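BLUF domain-containing protein (Acinetobacter baumannii, PDB 6W6Z) probably works as a blue-light photoreceptor of the BLUF family, holding a flavin, here flavin mononucleotide, as its chromophore. Local coordinates at residues Gly40-Asp46 / Ser93-Arg99; Leu22-Glu28 / Met140-Val146. One frame throughout, in Å; residues are numbered along the deposited sequence.

Interaction 1 (Gly40-Asp46 / Ser93-Arg99); sequences GVLYYAD and SMKYVQR
Met-94 folds its thioether over the backbone at the start of strand 39-45, next to where strand 95-98 joins it in parallel as an outermost strand of the BLUF sheet. With CG anti to the backbone N (chi1 -171°) and the chain bent at the next two torsions, SD comes 3.3 Å from the carbonyl carbon of Val-41, and CE reaches Gly-40. Met-94 and Leu-42 both line the flavin pocket, beside Gln-51 of strand 48-54.

Backbone hydrogen bonds join the strands, from Lys-95 N to Gly-40 O, Leu-42 N to Lys-95 O and Val-97 N to Leu-42 O. A fourth, from Tyr-44 N to Val-97 O, is the longest at 3.2 Å. On the face carrying Val-41, Tyr-43, Lys-95 and Val-97, the valines meet obliquely, CG2 of Val-41 lying 3.8 Å from CG2 of Val-97, and Leu-132 of helix 125-134 covers both. The Tyr-43 ring runs obliquely past the Val-97 carbonyl, CD1 3.5 Å from Val-97 O, with OH bonded to Phe-115 O. Lys-95 adds its CB to this patch; its extended chain carries NZ off to the carbonyls of Leu-132 and Ala-135.

On the other face Tyr-44 and Tyr-96 run side by side in the same direction. The edge of the Tyr-96 ring faces CB of Tyr-44, which lies 3.4 Å from Tyr-96 OH.

Where the pairing runs out, a water bridges Tyr-44 O and Arg-99 N. Arg-99 lays CG 3.7 Å from CB of Ala-45, and its NH1 meets Asp-46 OD1 at 3.0 Å on the syn side, with the two planar groups 85° apart. NE also pairs with Glu-104. The flavin end is thus held by backbone bonds and apolar contact, the solvent end by water and paired charges.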
loop_
_atom_site.group_PDB
_atom_site.type_symbol
_atom_site.label_atom_id
_atom_site.label_comp_id
_atom_site.label_asym_id
_atom_site.label_seq_id
_atom_site.Cartn_x
_atom_site.Cartn_y
_atom_site.Cartn_z
ATOM N N GLY A 40 5.240 -4.212 -4.535
ATOM C CA GLY A 40 4.533 -4.120 -3.245
ATOM C C GLY A 40 3.042 -4.204 -3.358
ATOM O O GLY A 40 2.466 -4.685 -4.377
ATOM N N VAL A 41 2.398 -3.750 -2.295
ATOM C CA VAL A 41 0.929 -3.850 -2.204
ATOM C C VAL A 41 0.409 -2.636 -1.445
ATOM O O VAL A 41 1.067 -2.211 -0.507
ATOM C CB VAL A 41 0.509 -5.172 -1.538
ATOM C CG1 VAL A 41 1.189 -5.368 -0.196
ATOM C CG2 VAL A 41 -1.007 -5.290 -1.430
ATOM N N LEU A 42 -0.746 -2.164 -1.885
ATOM C CA LEU A 42 -1.492 -1.023 -1.301
ATOM C C LEU A 42 -2.825 -1.598 -0.904
ATOM O O LEU A 42 -3.493 -2.121 -1.781
ATOM C CB LEU A 42 -1.653 0.120 -2.305
ATOM C CG LEU A 42 -2.317 1.378 -1.736
ATOM C CD1 LEU A 42 -1.464 1.986 -0.624
ATOM C CD2 LEU A 42 -2.593 2.410 -2.813
ATOM N N TYR A 43 -3.178 -1.477 0.373
ATOM C CA TYR A 43 -4.487 -1.884 0.916
ATOM C C TYR A 43 -5.185 -0.588 1.256
ATOM O O TYR A 43 -4.572 0.297 1.864
ATOM C CB TYR A 43 -4.314 -2.777 2.147
ATOM C CG TYR A 43 -5.538 -2.952 3.018
ATOM C CD1 TYR A 43 -6.524 -3.869 2.699
ATOM C CD2 TYR A 43 -5.678 -2.242 4.198
ATOM C CE1 TYR A 43 -7.612 -4.074 3.535
ATOM C CE2 TYR A 43 -6.798 -2.385 5.012
ATOM C CZ TYR A 43 -7.760 -3.324 4.685
ATOM O OH TYR A 43 -8.858 -3.518 5.488
ATOM N N TYR A 44 -6.456 -0.493 0.928
ATOM C CA TYR A 44 -7.299 0.661 1.305
ATOM C C TYR A 44 -8.555 0.130 1.963
ATOM O O TYR A 44 -9.228 -0.715 1.344
ATOM C CB TYR A 44 -7.676 1.520 0.089
ATOM C CG TYR A 44 -8.607 2.635 0.485
ATOM C CD1 TYR A 44 -8.134 3.740 1.180
ATOM C CD2 TYR A 44 -9.976 2.508 0.320
ATOM C CE1 TYR A 44 -8.994 4.726 1.638
ATOM C CE2 TYR A 44 -10.850 3.502 0.735
ATOM C CZ TYR A 44 -10.366 4.592 1.436
ATOM O OH TYR A 44 -11.224 5.559 1.890
ATOM N N ALA A 45 -8.910 0.671 3.118
ATOM C CA ALA A 45 -10.227 0.410 3.738
ATOM C C ALA A 45 -10.490 1.452 4.809
ATOM O O ALA A 45 -9.506 2.007 5.397
ATOM C CB ALA A 45 -10.233 -0.970 4.341
ATOM N N ASP A 46 -11.758 1.750 5.059
ATOM C CA ASP A 46 -12.137 2.563 6.236
ATOM C C ASP A 46 -11.285 3.851 6.294
ATOM O O ASP A 46 -10.779 4.218 7.384
ATOM C CB ASP A 46 -12.013 1.683 7.491
ATOM C CG ASP A 46 -13.145 0.687 7.640
ATOM O OD1 ASP A 46 -13.874 0.528 6.673
ATOM O OD2 ASP A 46 -13.311 0.098 8.749
ATOM N N SER A 93 4.077 -4.461 -9.503
ATOM C CA SER A 93 4.635 -3.093 -9.366
ATOM C C SER A 93 3.936 -2.379 -8.198
ATOM O O SER A 93 4.653 -1.843 -7.308
ATOM C CB SER A 93 4.552 -2.343 -10.658
ATOM O OG SER A 93 5.482 -2.941 -11.555
ATOM N N MET A 94 2.629 -2.510 -8.139
ATOM C CA MET A 94 1.833 -2.162 -6.928
ATOM C C MET A 94 0.484 -2.867 -6.964
ATOM O O MET A 94 -0.426 -2.382 -7.664
ATOM C CB MET A 94 1.593 -0.659 -6.834
ATOM C CG MET A 94 0.969 -0.255 -5.505
ATOM S SD MET A 94 1.739 -0.954 -4.007
ATOM C CE MET A 94 3.440 -0.461 -4.285
ATOM N N LYS A 95 0.358 -3.952 -6.202
ATOM C CA LYS A 95 -0.898 -4.706 -6.059
ATOM C C LYS A 95 -1.872 -3.790 -5.328
ATOM O O LYS A 95 -1.441 -3.057 -4.449
ATOM C CB LYS A 95 -0.695 -6.005 -5.277
ATOM C CG LYS A 95 -1.895 -6.928 -5.243
ATOM C CD LYS A 95 -1.675 -8.178 -4.448
ATOM C CE LYS A 95 -2.742 -9.216 -4.680
ATOM N NZ LYS A 95 -2.468 -10.454 -3.929
ATOM N N TYR A 96 -3.135 -3.887 -5.666
ATOM C CA TYR A 96 -4.205 -3.189 -4.938
ATOM C C TYR A 96 -5.136 -4.217 -4.324
ATOM O O TYR A 96 -5.696 -5.039 -5.063
ATOM C CB TYR A 96 -4.951 -2.251 -5.864
ATOM C CG TYR A 96 -5.971 -1.421 -5.133
ATOM C CD1 TYR A 96 -5.602 -0.633 -4.052
ATOM C CD2 TYR A 96 -7.290 -1.449 -5.477
ATOM C CE1 TYR A 96 -6.516 0.146 -3.371
ATOM C CE2 TYR A 96 -8.221 -0.661 -4.823
ATOM C CZ TYR A 96 -7.841 0.105 -3.737
ATOM O OH TYR A 96 -8.764 0.868 -3.075
ATOM N N VAL A 97 -5.352 -4.097 -3.014
ATOM C CA VAL A 97 -6.294 -4.963 -2.246
ATOM C C VAL A 97 -7.236 -4.097 -1.414
ATOM O O VAL A 97 -6.777 -3.180 -0.731
ATOM C CB VAL A 97 -5.498 -5.931 -1.359
ATOM C CG1 VAL A 97 -6.393 -6.858 -0.573
ATOM C CG2 VAL A 97 -4.504 -6.709 -2.172
ATOM N N GLN A 98 -8.524 -4.406 -1.434
ATOM C CA GLN A 98 -9.503 -3.722 -0.563
ATOM C C GLN A 98 -10.013 -4.736 0.452
ATOM O O GLN A 98 -9.553 -5.850 0.433
ATOM C CB GLN A 98 -10.628 -3.091 -1.388
ATOM C CG GLN A 98 -10.121 -1.965 -2.286
ATOM C CD GLN A 98 -11.228 -1.131 -2.887
ATOM O OE1 GLN A 98 -11.013 0.036 -3.241
ATOM N NE2 GLN A 98 -12.400 -1.734 -3.017
ATOM N N ARG A 99 -10.872 -4.293 1.368
ATOM C CA ARG A 99 -11.503 -5.146 2.400
ATOM C C ARG A 99 -12.153 -6.374 1.746
ATOM O O ARG A 99 -12.890 -6.245 0.731
ATOM C CB ARG A 99 -12.572 -4.341 3.138
ATOM C CG ARG A 99 -12.265 -4.012 4.579
ATOM C CD ARG A 99 -13.343 -3.095 5.110
ATOM N NE ARG A 99 -14.630 -3.739 5.273
ATOM C CZ ARG A 99 -15.687 -3.134 5.795
ATOM N NH1 ARG A 99 -15.591 -1.860 6.141
ATOM N NH2 ARG A 99 -16.840 -3.775 5.916
HETATM O O HOH W 1 -11.798 -1.475 1.124
#

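Interaction 2 (Leu22-Glu28 / Met140-Val146); sequences LRDILTE and MNTVKKV. With FMN (flavin mononucleotide), chain B.
Arg-23 reaches from helix 18-36, a flavin-flanking helix of the BLUF domain's ferredoxin-like fold, to the irregular chain following helix 125-134. Its NE and NH1 converge on the single backbone oxygen of Asn-141, NE lying 3.0 Å and NH1 2.8 Å from Asn-141 O. The NH1 bond lies in the carbonyl plane, whereas NE approaches tilted 35° from it; the shared oxygen sits at the guanidinium edge. A bend at chi3 (84°) turns the guanidinium toward this carbonyl.

The backbone oxygen of Arg-23 is itself doubly used, within the helix. It accepts the regular bond from Thr-27 N and a second one from Thr-27 OG1, at 2.9 Å, which comes from above the carbonyl plane. With its hydroxyl turned back to the helix in this way, Thr-27 meets the loop by van der Waals contact: OG1 lies 3.4 Å from CB of Thr-142 as the two threonines pass in opposite senses, and CG2 packs on Val-143 and Val-146. CG2 of Thr-142 rests near Arg-23 O and CB of Leu-26.

Met-140 supplies the apolar end. Its CG touches CD1 of Leu-26, the two side chains crossing at about a right angle, while the bent chain brings CE to CB of Leu-22.

Glu-28 divides its side chain between loop and flavin. Its carboxylate forms a salt bridge with Arg-72 and lies beside the ribityl chain, with OE1 2.7 Å from O3' of the flavin mononucleotide. Nearer the helix, CG of Glu-28 packs against CG2 of Val-146 at 4.0 Å.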
loop_
_atom_site.group_PDB
_atom_site.type_symbol
_atom_site.label_atom_id
_atom_site.label_comp_id
_atom_site.label_asym_id
_atom_site.label_seq_id
_atom_site.Cartn_x
_atom_site.Cartn_y
_atom_site.Cartn_z
ATOM N N LEU A 22 -7.651 7.142 -5.799
ATOM C CA LEU A 22 -7.158 5.739 -5.806
ATOM C C LEU A 22 -6.658 5.400 -7.215
ATOM O O LEU A 22 -5.586 4.817 -7.321
ATOM C CB LEU A 22 -8.300 4.807 -5.379
ATOM C CG LEU A 22 -8.758 4.956 -3.922
ATOM C CD1 LEU A 22 -9.979 4.096 -3.665
ATOM C CD2 LEU A 22 -7.663 4.554 -2.956
ATOM N N ARG A 23 -7.424 5.721 -8.261
ATOM C CA ARG A 23 -6.985 5.424 -9.649
ATOM C C ARG A 23 -5.688 6.175 -9.951
ATOM O O ARG A 23 -4.746 5.559 -10.513
ATOM C CB ARG A 23 -8.125 5.739 -10.619
ATOM C CG ARG A 23 -9.337 4.846 -10.434
ATOM C CD ARG A 23 -10.580 5.327 -11.180
ATOM N NE ARG A 23 -10.601 4.904 -12.559
ATOM C CZ ARG A 23 -11.536 5.248 -13.449
ATOM N NH1 ARG A 23 -11.429 4.812 -14.700
ATOM N NH2 ARG A 23 -12.594 5.955 -13.066
ATOM N N ASP A 24 -5.596 7.438 -9.566
ATOM C CA ASP A 24 -4.365 8.277 -9.764
ATOM C C ASP A 24 -3.159 7.691 -9.009
ATOM O O ASP A 24 -2.041 7.500 -9.622
ATOM C CB ASP A 24 -4.592 9.710 -9.310
ATOM C CG ASP A 24 -5.391 10.581 -10.273
ATOM O OD1 ASP A 24 -5.586 10.185 -11.414
ATOM O OD2 ASP A 24 -5.815 11.641 -9.845
ATOM N N ILE A 25 -3.347 7.343 -7.744
ATOM C CA ILE A 25 -2.250 6.727 -6.937
ATOM C C ILE A 25 -1.725 5.463 -7.644
ATOM O O ILE A 25 -0.514 5.314 -7.796
ATOM C CB ILE A 25 -2.747 6.447 -5.517
ATOM C CG1 ILE A 25 -3.007 7.754 -4.749
ATOM C CG2 ILE A 25 -1.782 5.538 -4.783
ATOM C CD1 ILE A 25 -3.779 7.561 -3.463
ATOM N N LEU A 26 -2.604 4.550 -8.039
ATOM C CA LEU A 26 -2.162 3.270 -8.683
ATOM C C LEU A 26 -1.516 3.536 -10.048
ATOM O O LEU A 26 -0.518 2.838 -10.402
ATOM C CB LEU A 26 -3.360 2.332 -8.792
ATOM C CG LEU A 26 -3.907 1.843 -7.456
ATOM C CD1 LEU A 26 -5.230 1.119 -7.673
ATOM C CD2 LEU A 26 -2.895 0.961 -6.735
ATOM N N THR A 27 -2.069 4.442 -10.842
ATOM C CA THR A 27 -1.430 4.815 -12.129
ATOM C C THR A 27 -0.002 5.303 -11.860
ATOM O O THR A 27 0.902 4.818 -12.557
ATOM C CB THR A 27 -2.190 5.915 -12.874
ATOM O OG1 THR A 27 -3.493 5.433 -13.166
ATOM C CG2 THR A 27 -1.487 6.312 -14.154
ATOM N N GLU A 28 0.183 6.241 -10.931
ATOM C CA GLU A 28 1.532 6.812 -10.622
ATOM C C GLU A 28 2.446 5.701 -10.089
ATOM O O GLU A 28 3.594 5.563 -10.591
ATOM C CB GLU A 28 1.436 7.935 -9.597
ATOM C CG GLU A 28 0.682 9.163 -10.085
ATOM C CD GLU A 28 0.259 10.079 -8.952
ATOM O OE1 GLU A 28 0.990 10.116 -7.953
ATOM O OE2 GLU A 28 -0.816 10.729 -9.040
ATOM N N MET A 140 -9.188 -1.796 -10.825
ATOM C CA MET A 140 -9.643 -0.386 -10.679
ATOM C C MET A 140 -9.764 0.402 -12.002
ATOM O O MET A 140 -10.192 1.596 -11.927
ATOM C CB MET A 140 -8.689 0.341 -9.735
ATOM C CG MET A 140 -8.850 -0.184 -8.316
ATOM S SD MET A 140 -10.498 0.145 -7.624
ATOM C CE MET A 140 -10.337 1.896 -7.275
ATOM N N ASN A 141 -9.443 -0.183 -13.156
ATOM C CA ASN A 141 -9.623 0.498 -14.474
ATOM C C ASN A 141 -8.807 1.789 -14.471
ATOM O O ASN A 141 -9.403 2.882 -14.398
ATOM C CB ASN A 141 -11.073 0.894 -14.777
ATOM C CG ASN A 141 -12.007 -0.279 -14.937
ATOM O OD1 ASN A 141 -11.736 -1.189 -15.708
ATOM N ND2 ASN A 141 -13.118 -0.255 -14.222
ATOM N N THR A 142 -7.493 1.670 -14.448
ATOM C CA THR A 142 -6.582 2.830 -14.420
ATOM C C THR A 142 -6.109 3.066 -15.855
ATOM O O THR A 142 -5.917 2.073 -16.590
ATOM C CB THR A 142 -5.433 2.608 -13.427
ATOM O OG1 THR A 142 -4.733 1.414 -13.780
ATOM C CG2 THR A 142 -5.914 2.483 -11.999
ATOM N N VAL A 143 -5.927 4.335 -16.216
ATOM C CA VAL A 143 -5.409 4.759 -17.542
ATOM C C VAL A 143 -4.081 4.003 -17.754
ATOM O O VAL A 143 -3.469 3.594 -16.739
ATOM C CB VAL A 143 -5.375 6.304 -17.573
ATOM C CG1 VAL A 143 -4.032 6.909 -17.198
ATOM C CG2 VAL A 143 -5.899 6.845 -18.886
ATOM N N LYS A 144 -3.715 3.724 -19.015
ATOM C CA LYS A 144 -2.628 2.776 -19.415
ATOM C C LYS A 144 -1.241 3.251 -18.936
ATOM O O LYS A 144 -0.321 2.396 -18.911
ATOM C CB LYS A 144 -2.662 2.565 -20.938
ATOM N N LYS A 145 -1.054 4.543 -18.604
ATOM C CA LYS A 145 0.276 5.132 -18.241
ATOM C C LYS A 145 0.124 6.510 -17.583
ATOM O O LYS A 145 -0.855 7.202 -17.844
ATOM C CB LYS A 145 1.145 5.306 -19.492
ATOM C CG LYS A 145 0.642 6.359 -20.480
ATOM C CD LYS A 145 1.051 6.107 -21.921
ATOM C CE LYS A 145 2.334 6.815 -22.300
ATOM N NZ LYS A 145 2.689 6.575 -23.720
ATOM N N VAL A 146 1.125 6.936 -16.825
ATOM C CA VAL A 146 1.035 8.146 -15.963
ATOM C C VAL A 146 0.991 9.428 -16.812
ATOM O O VAL A 146 0.413 10.427 -16.317
ATOM C CB VAL A 146 2.185 8.184 -14.938
ATOM C CG1 VAL A 146 3.540 8.359 -15.612
ATOM C CG2 VAL A 146 1.957 9.269 -13.896
HETATM N N1 FMN B . 4.173 6.677 -5.941
HETATM C C2 FMN B . 4.979 5.732 -6.454
HETATM O O2 FMN B . 5.802 6.089 -7.356
HETATM N N3 FMN B . 5.025 4.480 -5.951
HETATM C C4 FMN B . 4.219 4.064 -4.961
HETATM O O4 FMN B . 4.231 2.916 -4.524
HETATM C C4A FMN B . 3.272 5.019 -4.400
HETATM N N5 FMN B . 2.425 4.711 -3.441
HETATM C C5A FMN B . 1.632 5.690 -2.936
HETATM C C6 FMN B . 0.749 5.342 -1.939
HETATM C C7 FMN B . -0.064 6.298 -1.357
HETATM C C7M FMN B . -1.012 5.848 -0.289
HETATM C C8 FMN B . -0.126 7.670 -1.892
HETATM C C8M FMN B . -1.084 8.661 -1.246
HETATM C C9 FMN B . 0.768 8.014 -2.892
HETATM C C9A FMN B . 1.606 7.056 -3.449
HETATM N N10 FMN B . 2.467 7.352 -4.500
HETATM C C10 FMN B . 3.315 6.365 -4.961
HETATM C "C1'" FMN B . 2.537 8.707 -5.142
HETATM C "C2'" FMN B . 3.641 9.626 -4.672
HETATM O "O2'" FMN B . 3.288 10.140 -3.378
HETATM C "C3'" FMN B . 3.754 10.789 -5.693
HETATM O "O3'" FMN B . 2.469 11.324 -6.030
HETATM C "C4'" FMN B . 4.330 10.365 -7.029
HETATM O "O4'" FMN B . 5.595 9.696 -6.821
HETATM C "C5'" FMN B . 4.575 11.599 -7.933
HETATM O "O5'" FMN B . 5.538 12.527 -7.389
HETATM P P FMN B . 6.050 13.875 -8.185
HETATM O O1P FMN B . 5.122 14.955 -7.662
HETATM O O2P FMN B . 7.495 13.970 -7.728
HETATM O O3P FMN B . 5.875 13.627 -9.673
#

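The centres of the two contacts are 13 Å apart. Interaction 1 is a buried strand pairing close to the centre of the chain, held by regular backbone bonds; interaction 2 is a partly buried helix-loop contact farther out, where a side-chain-to-backbone grip and scattered methyl contacts take their place. Tyr-96 joins them: CD2 of its ring lies 3.5 Å from CG of Met-140, while CG packs on CD1 of Leu-26. Leu-42 also touches Ile-25. Both interactions reach the flavin pocket, interaction 1 through Leu-42 and Met-94, interaction 2 through Ile-25 and Glu-28. Helix 18-36 is followed directly by strand 39-45, and the segments of interaction 1 fall between those of interaction 2 along the chain.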